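Uncharacterized protein (Bacteroides eggerthii DSM 20697, PDB 4ECO) is of unknown function but, as a leucine-rich repeat protein, probably serves in binding other proteins. Local coordinates at residues L112-E117 with E121-P126. Sequence-based numbering, arbitrary orientation.
Sequences LGSHGE and ERLFGP. With NA (sodium ion), chain C.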
loop_
_atom_site.group_PDB
_atom_site.type_symbol
_atom_site.label_atom_id
_atom_site.label_comp_id
_atom_site.label_asym_id
_atom_site.label_seq_id
_atom_site.Cartn_x
_atom_site.Cartn_y
_atom_site.Cartn_z
ATOM N N LEU A 112 12.789 -4.080 -20.361
ATOM C CA LEU A 112 13.031 -5.466 -20.773
ATOM C C LEU A 112 11.978 -6.355 -20.140
ATOM O O LEU A 112 11.912 -7.560 -20.373
ATOM C CB LEU A 112 14.450 -5.934 -20.379
ATOM C CG LEU A 112 15.643 -5.089 -20.845
ATOM C CD1 LEU A 112 16.911 -5.697 -20.369
ATOM C CD2 LEU A 112 15.667 -4.901 -22.347
ATOM N N GLY A 113 11.163 -5.720 -19.318
ATOM C CA GLY A 113 10.088 -6.331 -18.559
ATOM C C GLY A 113 9.747 -5.380 -17.450
ATOM O O GLY A 113 10.472 -4.407 -17.265
ATOM N N SER A 114 8.643 -5.617 -16.733
ATOM C CA SER A 114 8.217 -4.740 -15.642
ATOM C C SER A 114 7.217 -5.414 -14.753
ATOM O O SER A 114 6.704 -6.487 -15.103
ATOM C CB SER A 114 7.591 -3.462 -16.184
ATOM O OG SER A 114 6.257 -3.713 -16.598
ATOM N N HIS A 115 6.867 -4.732 -13.625
ATOM C CA HIS A 115 5.845 -5.203 -12.690
ATOM C C HIS A 115 4.475 -5.127 -13.369
ATOM O O HIS A 115 3.588 -5.890 -12.995
ATOM C CB HIS A 115 5.880 -4.452 -11.354
ATOM C CG HIS A 115 5.534 -3.003 -11.422
ATOM N ND1 HIS A 115 6.512 -2.035 -11.462
ATOM C CD2 HIS A 115 4.322 -2.398 -11.391
ATOM C CE1 HIS A 115 5.869 -0.877 -11.471
ATOM N NE2 HIS A 115 4.546 -1.047 -11.445
ATOM N N GLY A 116 4.356 -4.281 -14.409
ATOM C CA GLY A 116 3.145 -4.114 -15.202
ATOM C C GLY A 116 2.688 -5.406 -15.858
ATOM O O GLY A 116 1.490 -5.682 -15.932
ATOM N N GLU A 117 3.639 -6.234 -16.292
ATOM C CA GLU A 117 3.373 -7.516 -16.958
ATOM C C GLU A 117 2.594 -8.495 -16.062
ATOM O O GLU A 117 1.781 -9.268 -16.584
ATOM C CB GLU A 117 4.681 -8.147 -17.411
ATOM C CG GLU A 117 5.321 -7.392 -18.567
ATOM C CD GLU A 117 6.680 -7.920 -18.976
ATOM O OE1 GLU A 117 7.528 -8.114 -18.070
ATOM O OE2 GLU A 117 6.902 -8.129 -20.196
ATOM N N GLU A 121 -0.537 -4.594 -17.697
ATOM C CA GLU A 121 -0.435 -3.154 -17.945
ATOM C C GLU A 121 0.868 -2.801 -18.590
ATOM O O GLU A 121 1.910 -3.304 -18.165
ATOM C CB GLU A 121 -0.561 -2.366 -16.642
ATOM C CG GLU A 121 -1.965 -2.288 -16.072
ATOM C CD GLU A 121 -2.081 -1.339 -14.900
ATOM O OE1 GLU A 121 -1.747 -0.140 -15.064
ATOM O OE2 GLU A 121 -2.518 -1.795 -13.817
ATOM N N ARG A 122 0.845 -1.912 -19.590
ATOM C CA ARG A 122 2.098 -1.449 -20.187
ATOM C C ARG A 122 2.527 -0.219 -19.411
ATOM O O ARG A 122 1.762 0.755 -19.356
ATOM C CB ARG A 122 1.943 -1.166 -21.684
ATOM C CG ARG A 122 3.005 -1.854 -22.539
ATOM C CD ARG A 122 2.963 -1.465 -24.015
ATOM N NE ARG A 122 1.604 -1.350 -24.561
ATOM C CZ ARG A 122 0.834 -2.370 -24.937
ATOM N NH1 ARG A 122 1.255 -3.621 -24.793
ATOM N NH2 ARG A 122 -0.379 -2.148 -25.419
ATOM N N LEU A 123 3.681 -0.273 -18.728
ATOM C CA LEU A 123 4.092 0.897 -17.947
ATOM C C LEU A 123 4.789 1.918 -18.834
ATOM O O LEU A 123 4.755 3.110 -18.543
ATOM C CB LEU A 123 4.996 0.513 -16.772
ATOM C CG LEU A 123 4.510 -0.591 -15.853
ATOM C CD1 LEU A 123 5.530 -0.864 -14.798
ATOM C CD2 LEU A 123 3.201 -0.243 -15.225
ATOM N N PHE A 124 5.390 1.442 -19.929
ATOM C CA PHE A 124 6.083 2.263 -20.917
ATOM C C PHE A 124 5.208 2.439 -22.138
ATOM O O PHE A 124 4.710 1.456 -22.704
ATOM C CB PHE A 124 7.429 1.635 -21.303
ATOM C CG PHE A 124 8.512 1.693 -20.257
ATOM C CD1 PHE A 124 8.336 1.101 -19.018
ATOM C CD2 PHE A 124 9.745 2.245 -20.547
ATOM C CE1 PHE A 124 9.339 1.145 -18.060
ATOM C CE2 PHE A 124 10.765 2.257 -19.595
ATOM C CZ PHE A 124 10.553 1.711 -18.359
ATOM N N GLY A 125 5.036 3.688 -22.528
ATOM C CA GLY A 125 4.212 4.083 -23.660
ATOM C C GLY A 125 3.884 5.558 -23.611
ATOM O O GLY A 125 4.272 6.244 -22.661
ATOM N N PRO A 126 3.149 6.082 -24.604
ATOM C CA PRO A 126 2.831 7.531 -24.613
ATOM C C PRO A 126 1.993 8.021 -23.416
ATOM O O PRO A 126 2.039 9.208 -23.112
ATOM C CB PRO A 126 2.037 7.695 -25.908
ATOM C CG PRO A 126 2.464 6.550 -26.768
ATOM C CD PRO A 126 2.639 5.415 -25.816
HETATM NA NA NA C . 6.350 -10.542 -21.549
#
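L123 makes the apolar part of this contact, laying its CD1 methyl over one face of the H115 ring, 3.5 Å from the centroid and displaced toward CE1, as a CH-pi contact. The same methyl also meets CB and OG of S114, while CG and CD2 lie against CA of G116. With its CG between backbone N and carbonyl carbon (chi1 66°), H115 turns its imidazole across the leucine side chain, and hydrogen bonds of ND1 with E255 and of NE2 with H144 fix the ring's rotation. Both segments belong to the long excursion that leaves strand 109-111, one of the parallel strands of the leucine-rich repeat solenoid, and runs on to helix 135-142. One backbone bond joins them directly: E121 N donates to G116 O at 2.9 Å. Within 112-117 the chain folds back on itself, E117 OE1 accepting from S114 N (3.0 Å) and S114 OG taking a weak bond from G116 N. E89 ties the two segments together from outside, its carboxylate meeting S114 OG and the backbone N of both L123 and F124. E117 OE2 binds the sodium ion at 2.8 Å, S192 O being the second protein ligand, and is also bonded to G90 N.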